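Local structure of putative pyridoxal phosphate-dependent transferase (Clostridium difficile, 4DQ6) at residues A[244-248]-A[273-277]; A[93-97]-A[261-265]; A[71-76]-A[281-286]. The protein binds pyridoxal-5'-phosphate and is probably a PLP-dependent transferase of the class I and II aminotransferase family. All coordinates share one frame. Where two conformers were deposited one is given. Residues are numbered along the deposited sequence.

From the N terminus, the first element to take part is helix 70-84, which is followed by strand 93-96; their partners lie far along the chain. Contact 3 (71-76 with 281-286) closes the longest loop, joining helix 70-84 to helix 275-287, and the other two contacts are nested inside it. Contact 2 (93-97 with 261-265) brings an edge strand of the large mixed sheet against helix 255-267. Contact 1 (244-248 with 273-277) crosses contact 2, since their segments alternate, and sets the start of helix 275-287 against the loop before strand 248-251. Hydrogen bonds between S247 and T281 and between N273 and Y72 join contacts 1 and 3; one from S248 to S96 joins contacts 1 and 2.

Contact 1: A[244-248]-A[273-277]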
ATOM      1  N   GLY A 244       0.779   4.910  10.179  1.00 12.93           N
ATOM      2  CA  GLY A 244      -0.374   4.039  10.029  1.00 15.04           C
ATOM      3  C   GLY A 244      -1.273   4.383   8.866  1.00 15.29           C
ATOM      4  O   GLY A 244      -2.106   3.545   8.469  1.00 15.84           O
ATOM      5  N   LEU A 245      -1.168   5.621   8.347  1.00 15.38           N
ATOM      6  CA  LEU A 245      -1.968   6.010   7.185  1.00 16.63           C
ATOM      7  C   LEU A 245      -1.282   5.676   5.872  1.00 17.09           C
ATOM      8  O   LEU A 245      -1.968   5.555   4.879  1.00 18.14           O
ATOM      9  CB  LEU A 245      -2.379   7.488   7.228  1.00 16.39           C
ATOM     10  CG  LEU A 245      -3.049   7.940   8.521  1.00 16.92           C
ATOM     11  CD1 LEU A 245      -3.510   9.398   8.471  1.00 17.15           C
ATOM     12  CD2 LEU A 245      -4.237   7.046   8.784  1.00 17.63           C
ATOM     13  N   GLN A 246       0.046   5.483   5.878  1.00 15.59           N
ATOM     14  CA  GLN A 246       0.870   5.089   4.699  1.00 16.97           C
ATOM     15  C   GLN A 246       0.841   6.112   3.570  1.00 17.16           C
ATOM     16  O   GLN A 246      -0.179   6.284   2.829  1.00 22.58           O
ATOM     17  CB  GLN A 246       0.462   3.706   4.204  1.00 16.88           C
ATOM     18  CG  GLN A 246       0.409   2.712   5.327  1.00 17.37           C
ATOM     19  CD  GLN A 246       0.072   1.290   4.916  1.00 19.32           C
ATOM     20  OE1 GLN A 246      -0.666   1.051   3.951  1.00 20.83           O
ATOM     21  NE2 GLN A 246       0.577   0.346   5.681  1.00 16.92           N
ATOM     22  N   SER A 247       1.784   6.993   3.620  1.00 16.42           N
ATOM     23  CA  SER A 247       1.922   8.002   2.577  1.00 18.95           C
ATOM     24  C   SER A 247       3.346   8.406   2.503  1.00 15.94           C
ATOM     25  O   SER A 247       3.945   8.753   3.516  1.00 16.24           O
ATOM     26  CB  SER A 247       1.112   9.232   3.003  1.00 20.23           C
ATOM     27  OG  SER A 247       1.299  10.385   2.157  1.00 23.28           O
ATOM     28  N   SER A 248       3.927   8.447   1.290  1.00 13.62           N
ATOM     29  CA  SER A 248       5.239   9.003   1.114  1.00 13.64           C
ATOM     30  C   SER A 248       5.325   9.443  -0.354  1.00 13.16           C
ATOM     31  O   SER A 248       4.420   9.212  -1.166  1.00 12.61           O
ATOM     32  CB  SER A 248       6.311   8.021   1.461  1.00 13.40           C
ATOM     33  OG  SER A 248       6.430   7.043   0.463  1.00 15.27           O
ATOM     34  N   ASN A 273      -3.349   6.612  -3.333  1.00 14.13           N
ATOM     35  CA  ASN A 273      -3.434   6.796  -1.890  1.00 14.14           C
ATOM     36  C   ASN A 273      -4.703   6.095  -1.423  1.00 13.44           C
ATOM     37  O   ASN A 273      -5.684   6.029  -2.167  1.00 14.38           O
ATOM     38  CB  ASN A 273      -3.605   8.275  -1.525  1.00 14.43           C
ATOM     39  CG  ASN A 273      -2.344   9.101  -1.698  1.00 14.62           C
ATOM     40  OD1 ASN A 273      -1.934   9.398  -2.822  1.00 15.74           O
ATOM     41  ND2 ASN A 273      -1.735   9.486  -0.587  1.00 14.44           N
ATOM     42  N   ASN A 274      -4.682   5.565  -0.203  1.00 13.60           N
ATOM     43  CA  ASN A 274      -5.965   5.236   0.460  1.00 14.47           C
ATOM     44  C   ASN A 274      -6.639   6.551   0.805  1.00 14.79           C
ATOM     45  O   ASN A 274      -6.063   7.611   0.815  1.00 15.90           O
ATOM     46  CB  ASN A 274      -5.796   4.288   1.661  1.00 14.38           C
ATOM     47  CG  ASN A 274      -5.141   4.962   2.859  1.00 14.92           C
ATOM     48  OD1 ASN A 274      -5.777   5.845   3.451  1.00 15.87           O
ATOM     49  ND2 ASN A 274      -3.927   4.546   3.252  1.00 14.74           N
ATOM     50  N   CYS A 275      -7.920   6.463   1.015  1.00 15.71           N
ATOM     51  CA  CYS A 275      -8.689   7.699   1.090  1.00 16.43           C
ATOM     52  C   CYS A 275      -8.285   8.559   2.264  1.00 16.55           C
ATOM     53  O   CYS A 275      -8.513   9.785   2.229  1.00 17.42           O
ATOM     54  CB  CYS A 275     -10.166   7.414   1.106  1.00 18.23           C
ATOM     55  SG  CYS A 275     -10.782   6.360   2.389  1.00 21.32           S
ATOM     56  N   PHE A 276      -7.779   7.938   3.314  1.00 15.03           N
ATOM     57  CA  PHE A 276      -7.436   8.686   4.526  1.00 16.10           C
ATOM     58  C   PHE A 276      -6.049   9.318   4.436  1.00 15.96           C
ATOM     59  O   PHE A 276      -5.823  10.436   4.871  1.00 16.53           O
ATOM     60  CB  PHE A 276      -7.649   7.838   5.760  1.00 15.74           C
ATOM     61  CG  PHE A 276      -9.096   7.568   6.053  1.00 16.75           C
ATOM     62  CD1 PHE A 276      -9.938   8.638   6.374  1.00 16.18           C
ATOM     63  CD2 PHE A 276      -9.679   6.289   6.052  1.00 16.22           C
ATOM     64  CE1 PHE A 276     -11.276   8.452   6.684  1.00 16.82           C
ATOM     65  CE2 PHE A 276     -11.061   6.097   6.324  1.00 15.80           C
ATOM     66  CZ  PHE A 276     -11.852   7.217   6.677  1.00 16.87           C
ATOM     67  N   SER A 277      -5.082   8.579   3.929  1.00 16.29           N
ATOM     68  CA  SER A 277      -3.800   9.126   3.640  1.00 15.76           C
ATOM     69  C   SER A 277      -3.867  10.392   2.773  1.00 15.28           C
ATOM     70  O   SER A 277      -3.138  11.374   2.984  1.00 14.41           O
ATOM     71  CB  SER A 277      -2.990   8.003   2.919  1.00 18.06           C
ATOM     72  OG  SER A 277      -1.955   8.425   2.153  1.00 21.30           O
TER
HETATM   73  O   HOH W   1      -1.914   5.453   0.990  1.00 17.57           O
HETATM   74  O   HOH W   2      -2.828   1.882   2.401  1.00 19.56           O
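N274 reaches from the start of helix 275-287 over the backbone of L245, its ND2 donating to L245 O at 2.7 Å. The same side chain is the N-cap: its OD1 accepts from S277 N at 2.9 Å and, weakly, from F276 N at 2.9 Å. One amide thus caps the helix and holds the neighbouring loop to it. S277, one turn in, adds a second bond, OG to Q246 O at 2.9 Å, while N273 ND2 donates to S277 OG at 2.9 Å. S277 CB lies 3.3 Å from L245 O, and S277 OG 3.3 Å from S247 CB. Two waters extend the join: water 1 links Q246 O (2.7 Å) to N274 N (3.0 Å), and water 2 links Q246 OE1 (2.8 Å) to N274 ND2 (3.0 Å). Q246 NE2 is bonded to R272 O of the second subunit, and F276 meets F276 of that subunit, so this buried capping site is part of the dimer interface. Segment 244-248 follows helix 237-240, which includes the PLP-pocket residue K238, and leads into strand 248-251; S247 bonds T281 farther along helix 275-287, N273 bonds R68, and helix 48-58 packs against F276.

Contact 2: A[93-97]-A[261-265]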
ATOM      1  N   LEU A  93       6.875  14.377  -8.763  1.00 15.16           N
ATOM      2  CA  LEU A  93       6.486  13.596  -7.614  1.00 14.95           C
ATOM      3  C   LEU A  93       5.819  12.301  -7.986  1.00 14.02           C
ATOM      4  O   LEU A  93       4.900  12.296  -8.791  1.00 14.63           O
ATOM      5  CB  LEU A  93       5.522  14.405  -6.740  1.00 15.82           C
ATOM      6  CG  LEU A  93       6.101  15.595  -5.998  1.00 16.33           C
ATOM      7  CD1 LEU A  93       5.063  16.596  -5.479  1.00 16.57           C
ATOM      8  CD2 LEU A  93       7.028  15.087  -4.903  1.00 16.59           C
ATOM      9  N   ILE A  94       6.284  11.213  -7.339  1.00 13.66           N
ATOM     10  CA  ILE A  94       5.615   9.914  -7.393  1.00 13.83           C
ATOM     11  C   ILE A  94       5.169   9.488  -5.986  1.00 13.28           C
ATOM     12  O   ILE A  94       5.950   9.567  -5.030  1.00 13.32           O
ATOM     13  CB  ILE A  94       6.504   8.807  -8.028  1.00 14.50           C
ATOM     14  CG1 ILE A  94       6.710   9.222  -9.468  1.00 14.72           C
ATOM     15  CG2 ILE A  94       5.882   7.416  -7.888  1.00 14.92           C
ATOM     16  CD1 ILE A  94       7.536   8.190 -10.225  1.00 15.55           C
ATOM     17  N   TYR A  95       3.899   9.052  -5.874  1.00 13.22           N
ATOM     18  CA  TYR A  95       3.356   8.475  -4.632  1.00 13.30           C
ATOM     19  C   TYR A  95       4.002   7.121  -4.353  1.00 13.87           C
ATOM     20  O   TYR A  95       4.111   6.292  -5.268  1.00 13.89           O
ATOM     21  CB  TYR A  95       1.856   8.243  -4.806  1.00 14.51           C
ATOM     22  CG  TYR A  95       1.264   7.305  -3.780  1.00 13.83           C
ATOM     23  CD1 TYR A  95       0.991   7.744  -2.453  1.00 14.96           C
ATOM     24  CD2 TYR A  95       0.996   5.980  -4.077  1.00 13.82           C
ATOM     25  CE1 TYR A  95       0.530   6.869  -1.492  1.00 14.18           C
ATOM     26  CE2 TYR A  95       0.543   5.100  -3.099  1.00 14.04           C
ATOM     27  CZ  TYR A  95       0.300   5.540  -1.824  1.00 14.26           C
ATOM     28  OH  TYR A  95      -0.189   4.642  -0.862  1.00 16.37           O
ATOM     29  N   SER A  96       4.274   6.820  -3.088  1.00 13.21           N
ATOM     30  CA  SER A  96       4.630   5.483  -2.657  1.00 13.72           C
ATOM     31  C   SER A  96       3.982   5.245  -1.283  1.00 13.98           C
ATOM     32  O   SER A  96       3.920   6.207  -0.484  1.00 13.00           O
ATOM     33  CB  SER A  96       6.127   5.343  -2.592  1.00 14.04           C
ATOM     34  OG  SER A  96       6.521   4.043  -2.130  1.00 12.65           O
ATOM     35  N   PRO A  97       3.575   4.003  -1.002  1.00 14.19           N
ATOM     36  CA  PRO A  97       3.021   3.781   0.373  1.00 14.63           C
ATOM     37  C   PRO A  97       4.084   3.951   1.445  1.00 15.13           C
ATOM     38  O   PRO A  97       3.784   4.061   2.616  1.00 16.16           O
ATOM     39  CB  PRO A  97       2.449   2.382   0.309  1.00 16.00           C
ATOM     40  CG  PRO A  97       3.106   1.776  -0.825  1.00 16.34           C
ATOM     41  CD  PRO A  97       3.408   2.821  -1.850  1.00 15.81           C
ATOM     42  N   LEU A 261      10.544   4.573 -12.399  1.00 15.75           N
ATOM     43  CA  LEU A 261       9.830   4.313 -11.155  1.00 14.76           C
ATOM     44  C   LEU A 261       8.334   4.237 -11.375  1.00 14.52           C
ATOM     45  O   LEU A 261       7.664   3.401 -10.810  1.00 14.72           O
ATOM     46  CB  LEU A 261      10.151   5.356 -10.089  1.00 14.84           C
ATOM     47  CG  LEU A 261       9.574   5.055  -8.695  1.00 14.45           C
ATOM     48  CD1 LEU A 261       9.995   3.652  -8.271  1.00 15.96           C
ATOM     49  CD2 LEU A 261      10.086   6.066  -7.687  1.00 14.16           C
ATOM     50  N   ASP A 262       7.830   5.147 -12.193  1.00 15.21           N
ATOM     51  CA  ASP A 262       6.431   5.111 -12.556  1.00 17.36           C
ATOM     52  C   ASP A 262       6.056   3.747 -13.104  1.00 16.38           C
ATOM     53  O   ASP A 262       5.027   3.176 -12.697  1.00 17.09           O
ATOM     54  CB  ASP A 262       6.090   6.223 -13.509  1.00 19.80           C
ATOM     55  CG  ASP A 262       4.588   6.580 -13.516  1.00 24.91           C
ATOM     56  OD1 ASP A 262       3.967   6.732 -12.430  1.00 30.42           O
ATOM     57  OD2 ASP A 262       4.095   6.770 -14.627  1.00 32.96           O
ATOM     58  N   ASP A 263       6.843   3.241 -14.040  1.00 16.53           N
ATOM     59  CA  ASP A 263       6.526   1.991 -14.653  1.00 16.98           C
ATOM     60  C   ASP A 263       6.678   0.801 -13.677  1.00 16.02           C
ATOM     61  O   ASP A 263       5.946  -0.172 -13.796  1.00 15.88           O
ATOM     62  CB  ASP A 263       7.481   1.786 -15.826  1.00 18.49           C
ATOM     63  CG  ASP A 263       7.117   2.638 -17.020  1.00 21.90           C
ATOM     64  OD1 ASP A 263       6.051   3.322 -17.040  1.00 23.96           O
ATOM     65  OD2 ASP A 263       7.925   2.632 -17.972  1.00 24.57           O
ATOM     66  N   ALA A 264       7.620   0.897 -12.717  1.00 16.26           N
ATOM     67  CA  ALA A 264       7.730  -0.128 -11.646  1.00 15.77           C
ATOM     68  C   ALA A 264       6.504  -0.148 -10.778  1.00 15.05           C
ATOM     69  O   ALA A 264       5.967  -1.220 -10.458  1.00 15.64           O
ATOM     70  CB  ALA A 264       8.984   0.080 -10.812  1.00 15.00           C
ATOM     71  N   PHE A 265       5.991   1.033 -10.402  1.00 13.87           N
ATOM     72  CA  PHE A 265       4.728   1.062  -9.652  1.00 13.69           C
ATOM     73  C   PHE A 265       3.571   0.534 -10.463  1.00 14.06           C
ATOM     74  O   PHE A 265       2.589   0.007  -9.896  1.00 15.44           O
ATOM     75  CB  PHE A 265       4.460   2.447  -9.057  1.00 13.51           C
ATOM     76  CG  PHE A 265       5.234   2.703  -7.757  1.00 13.35           C
ATOM     77  CD1 PHE A 265       4.959   1.927  -6.613  1.00 12.83           C
ATOM     78  CD2 PHE A 265       6.150   3.725  -7.635  1.00 13.64           C
ATOM     79  CE1 PHE A 265       5.654   2.148  -5.431  1.00 12.80           C
ATOM     80  CE2 PHE A 265       6.821   3.959  -6.448  1.00 13.79           C
ATOM     81  CZ  PHE A 265       6.546   3.175  -5.332  1.00 13.06           C
TER
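Apolar packing dominates the meeting of strand 93-96 with helix 255-267. I94 points at the helix and is wedged against it: its CD1 lies 3.9 Å from L261 CB and 3.6 Å from the backbone D262 N, while its CG2 is 3.7 Å from F265 CD2. L261 and F265 are one helical turn apart, as the 2.9 Å bond from F265 N to L261 O confirms, so both lie on the side facing the strand. The F265 ring extends along the strand's C-terminal end, where P97 CD is 4.3 Å from F265 CE1. Polar atoms border this ring as well. Y95 O lies over one face, 3.8 Å from F265 CE2, and S96 OG is 3.3 Å from F265 CZ; that hydroxyl has its hydrogen bond with G98 O. No hydrogen bond joins the two segments, and D262 instead forms a salt bridge with K271. The axes of the short segments approach to 9.6 Å at 28°, a nearly parallel alpha/beta packing. Strand 93-96 is the outermost strand on its side of the mixed sheet, beside antiparallel 248-251, and runs into the PLP-pocket residues G98 to P101; L105 of helix 99-110 also packs on L261 and F265, and helix 70-84 on L93.

Contact 3: A[71-76]-A[281-286]; sequences SYNESI and TEASYN
Both segments are helical throughout and run in nearly the same direction, their short axes crossing at 33° with a closest approach of 8.8 Å. The CA atoms come nearest at Y72 and E282, 5.3 Å apart. S75 (chi1 p) points into the interface as a knob in the hole formed by T281, E282, Y285 and N286: its OG is 3.6 Å from E282 CA, its CB 3.4 Å from N286 OD1. That small side chain satisfies its hydroxyl within its own helix, donating from S75 OG to Y72 O at 2.7 Å. On one flank E282, extended (chi1 t, chi2 t), accepts from S71 OG at its OE1, 2.7 Å away. Y72 (chi1 t) brings CE2 to 3.6 Å from T281 CB, and I76 CG1 rests 3.9 Å from Y285 CE2 (Y285 chi1 m). Two waters bridge the more open side at N286: water 3 joins S71 O (2.7 Å) to N286 ND2 (3.2 Å), and water 4 donates to S75 O and N286 OD1, 2.8 Å each. The arrangement is a close parallel helix pair with a serine knob at its centre. Around it, Y72 OH bonds N273, T281 OG1 bonds S247, and Y285 OH bonds Y249 of strand 248-251; I76 touches L93 of strand 93-96, and helix 48-58 packs on A283 and S284.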
ATOM      1  N   SER A  71      -4.357  19.561  -5.584  1.00 19.29           N
ATOM      2  CA  SER A  71      -4.069  20.172  -4.260  1.00 19.52           C
ATOM      3  C   SER A  71      -3.145  19.318  -3.360  1.00 17.38           C
ATOM      4  O   SER A  71      -2.417  19.869  -2.533  1.00 17.05           O
ATOM      5  CB  SER A  71      -5.379  20.440  -3.492  1.00 21.69           C
ATOM      6  OG  SER A  71      -6.125  19.266  -3.243  1.00 21.18           O
ATOM      7  N   TYR A  72      -3.143  17.997  -3.575  1.00 16.86           N
ATOM      8  CA  TYR A  72      -2.314  17.103  -2.789  1.00 16.25           C
ATOM      9  C   TYR A  72      -0.825  17.360  -3.074  1.00 15.59           C
ATOM     10  O   TYR A  72      -0.063  17.731  -2.187  1.00 15.18           O
ATOM     11  CB  TYR A  72      -2.701  15.664  -3.095  1.00 16.30           C
ATOM     12  CG  TYR A  72      -1.882  14.605  -2.469  1.00 15.81           C
ATOM     13  CD1 TYR A  72      -0.705  14.166  -3.037  1.00 16.06           C
ATOM     14  CD2 TYR A  72      -2.305  14.000  -1.280  1.00 15.17           C
ATOM     15  CE1 TYR A  72       0.046  13.145  -2.454  1.00 15.74           C
ATOM     16  CE2 TYR A  72      -1.628  12.964  -0.689  1.00 14.78           C
ATOM     17  CZ  TYR A  72      -0.424  12.553  -1.240  1.00 15.19           C
ATOM     18  OH  TYR A  72       0.391  11.516  -0.753  1.00 16.82           O
ATOM     19  N   ASN A  73      -0.423  17.259  -4.344  1.00 15.52           N
ATOM     20  CA  ASN A  73       1.004  17.517  -4.681  1.00 15.91           C
ATOM     21  C   ASN A  73       1.342  19.015  -4.512  1.00 16.81           C
ATOM     22  O   ASN A  73       2.453  19.335  -4.159  1.00 16.47           O
ATOM     23  CB  ASN A  73       1.374  17.033  -6.086  1.00 16.44           C
ATOM     24  CG  ASN A  73       1.589  15.529  -6.129  1.00 16.24           C
ATOM     25  OD1 ASN A  73       1.761  14.892  -5.082  1.00 16.24           O
ATOM     26  ND2 ASN A  73       1.574  14.942  -7.347  1.00 17.24           N
ATOM     27  N   GLU A  74       0.377  19.923  -4.714  1.00 17.38           N
ATOM     28  CA  GLU A  74       0.596  21.351  -4.417  1.00 19.08           C
ATOM     29  C   GLU A  74       0.981  21.564  -2.935  1.00 17.92           C
ATOM     30  O   GLU A  74       1.846  22.369  -2.646  1.00 18.68           O
ATOM     31  CB  GLU A  74      -0.632  22.200  -4.773  1.00 21.89           C
ATOM     32  CG  GLU A  74      -0.793  22.322  -6.284  1.00 26.51           C
ATOM     33  CD  GLU A  74      -2.115  22.889  -6.827  1.00 30.88           C
ATOM     34  OE1 GLU A  74      -3.138  23.053  -6.087  1.00 35.53           O
ATOM     35  OE2 GLU A  74      -2.120  23.156  -8.076  1.00 33.80           O
ATOM     36  N   SER A  75       0.367  20.814  -2.007  1.00 17.24           N
ATOM     37  CA  SER A  75       0.717  20.961  -0.618  1.00 16.78           C
ATOM     38  C   SER A  75       2.159  20.558  -0.348  1.00 16.19           C
ATOM     39  O   SER A  75       2.834  21.156   0.506  1.00 16.73           O
ATOM     40  CB  SER A  75      -0.257  20.180   0.306  1.00 17.16           C
ATOM     41  OG  SER A  75      -0.059  18.785   0.313  1.00 17.34           O
ATOM     42  N   ILE A  76       2.592  19.497  -1.046  1.00 16.24           N
ATOM     43  CA  ILE A  76       3.959  19.026  -0.928  1.00 15.91           C
ATOM     44  C   ILE A  76       4.951  20.061  -1.503  1.00 15.82           C
ATOM     45  O   ILE A  76       5.940  20.417  -0.863  1.00 15.55           O
ATOM     46  CB  ILE A  76       4.151  17.667  -1.617  1.00 15.64           C
ATOM     47  CG1 ILE A  76       3.290  16.611  -0.896  1.00 15.11           C
ATOM     48  CG2 ILE A  76       5.629  17.265  -1.659  1.00 15.22           C
ATOM     49  CD1 ILE A  76       3.155  15.278  -1.645  1.00 14.85           C
ATOM     50  N   THR A 281      -2.396  13.849   4.453  1.00 15.81           N
ATOM     51  CA  THR A 281      -1.149  14.388   3.972  1.00 16.74           C
ATOM     52  C   THR A 281      -1.295  15.871   3.616  1.00 16.01           C
ATOM     53  O   THR A 281      -0.540  16.737   4.051  1.00 16.89           O
ATOM     54  CB  THR A 281      -0.711  13.583   2.730  1.00 16.79           C
ATOM     55  OG1 THR A 281      -0.434  12.231   3.103  1.00 17.79           O
ATOM     56  CG2 THR A 281       0.546  14.211   2.088  1.00 16.35           C
ATOM     57  N   GLU A 282      -2.375  16.216   2.913  1.00 16.94           N
ATOM     58  CA  GLU A 282      -2.592  17.583   2.508  1.00 17.90           C
ATOM     59  C   GLU A 282      -2.876  18.454   3.739  1.00 17.65           C
ATOM     60  O   GLU A 282      -2.347  19.552   3.870  1.00 18.06           O
ATOM     61  CB  GLU A 282      -3.760  17.632   1.572  1.00 19.53           C
ATOM     62  CG  GLU A 282      -4.081  19.033   1.130  1.00 20.92           C
ATOM     63  CD  GLU A 282      -5.068  19.123  -0.010  1.00 22.27           C
ATOM     64  OE1 GLU A 282      -5.094  18.253  -0.914  1.00 22.02           O
ATOM     65  OE2 GLU A 282      -5.789  20.142  -0.021  1.00 23.70           O
ATOM     66  N   ALA A 283      -3.640  17.902   4.683  1.00 17.65           N
ATOM     67  CA  ALA A 283      -3.926  18.640   5.910  1.00 17.91           C
ATOM     68  C   ALA A 283      -2.672  18.894   6.766  1.00 17.33           C
ATOM     69  O   ALA A 283      -2.547  19.952   7.348  1.00 18.70           O
ATOM     70  CB  ALA A 283      -4.972  17.905   6.753  1.00 18.12           C
ATOM     71  N   SER A 284      -1.826  17.867   6.891  1.00 15.88           N
ATOM     72  CA  SER A 284      -0.595  17.990   7.677  0.50 15.39           C
ATOM     73  C   SER A 284       0.296  19.098   7.107  1.00 16.17           C
ATOM     74  O   SER A 284       0.786  19.976   7.853  1.00 16.23           O
ATOM     75  CB  SER A 284       0.155  16.659   7.772  0.50 14.67           C
ATOM     76  OG  SER A 284       0.796  16.233   6.586  0.50 14.43           O
ATOM     77  N   TYR A 285       0.480  19.123   5.798  1.00 14.84           N
ATOM     78  CA  TYR A 285       1.408  20.101   5.238  1.00 15.16           C
ATOM     79  C   TYR A 285       0.785  21.493   5.184  1.00 15.84           C
ATOM     80  O   TYR A 285       1.444  22.495   5.508  1.00 17.26           O
ATOM     81  CB  TYR A 285       1.907  19.658   3.876  1.00 14.86           C
ATOM     82  CG  TYR A 285       2.933  18.534   3.909  1.00 14.08           C
ATOM     83  CD1 TYR A 285       3.902  18.475   4.884  1.00 14.23           C
ATOM     84  CD2 TYR A 285       2.931  17.585   2.935  1.00 14.44           C
ATOM     85  CE1 TYR A 285       4.824  17.477   4.917  1.00 13.76           C
ATOM     86  CE2 TYR A 285       3.910  16.590   2.937  1.00 14.59           C
ATOM     87  CZ  TYR A 285       4.868  16.602   3.872  1.00 14.16           C
ATOM     88  OH  TYR A 285       5.800  15.579   3.869  1.00 14.16           O
ATOM     89  N   ASN A 286      -0.489  21.556   4.838  1.00 16.48           N
ATOM     90  CA  ASN A 286      -1.154  22.848   4.757  1.00 17.74           C
ATOM     91  C   ASN A 286      -1.445  23.490   6.110  1.00 18.57           C
ATOM     92  O   ASN A 286      -1.349  24.718   6.215  1.00 20.41           O
ATOM     93  CB  ASN A 286      -2.442  22.820   3.946  1.00 18.83           C
ATOM     94  CG  ASN A 286      -2.186  22.704   2.434  1.00 19.02           C
ATOM     95  OD1 ASN A 286      -1.107  22.963   1.977  1.00 19.12           O
ATOM     96  ND2 ASN A 286      -3.218  22.385   1.681  1.00 20.04           N
TER
HETATM   97  O   HOH W   3      -2.749  22.368  -1.477  1.00 18.91           O
HETATM   98  O   HOH W   4       1.719  23.052   2.219  1.00 19.74           O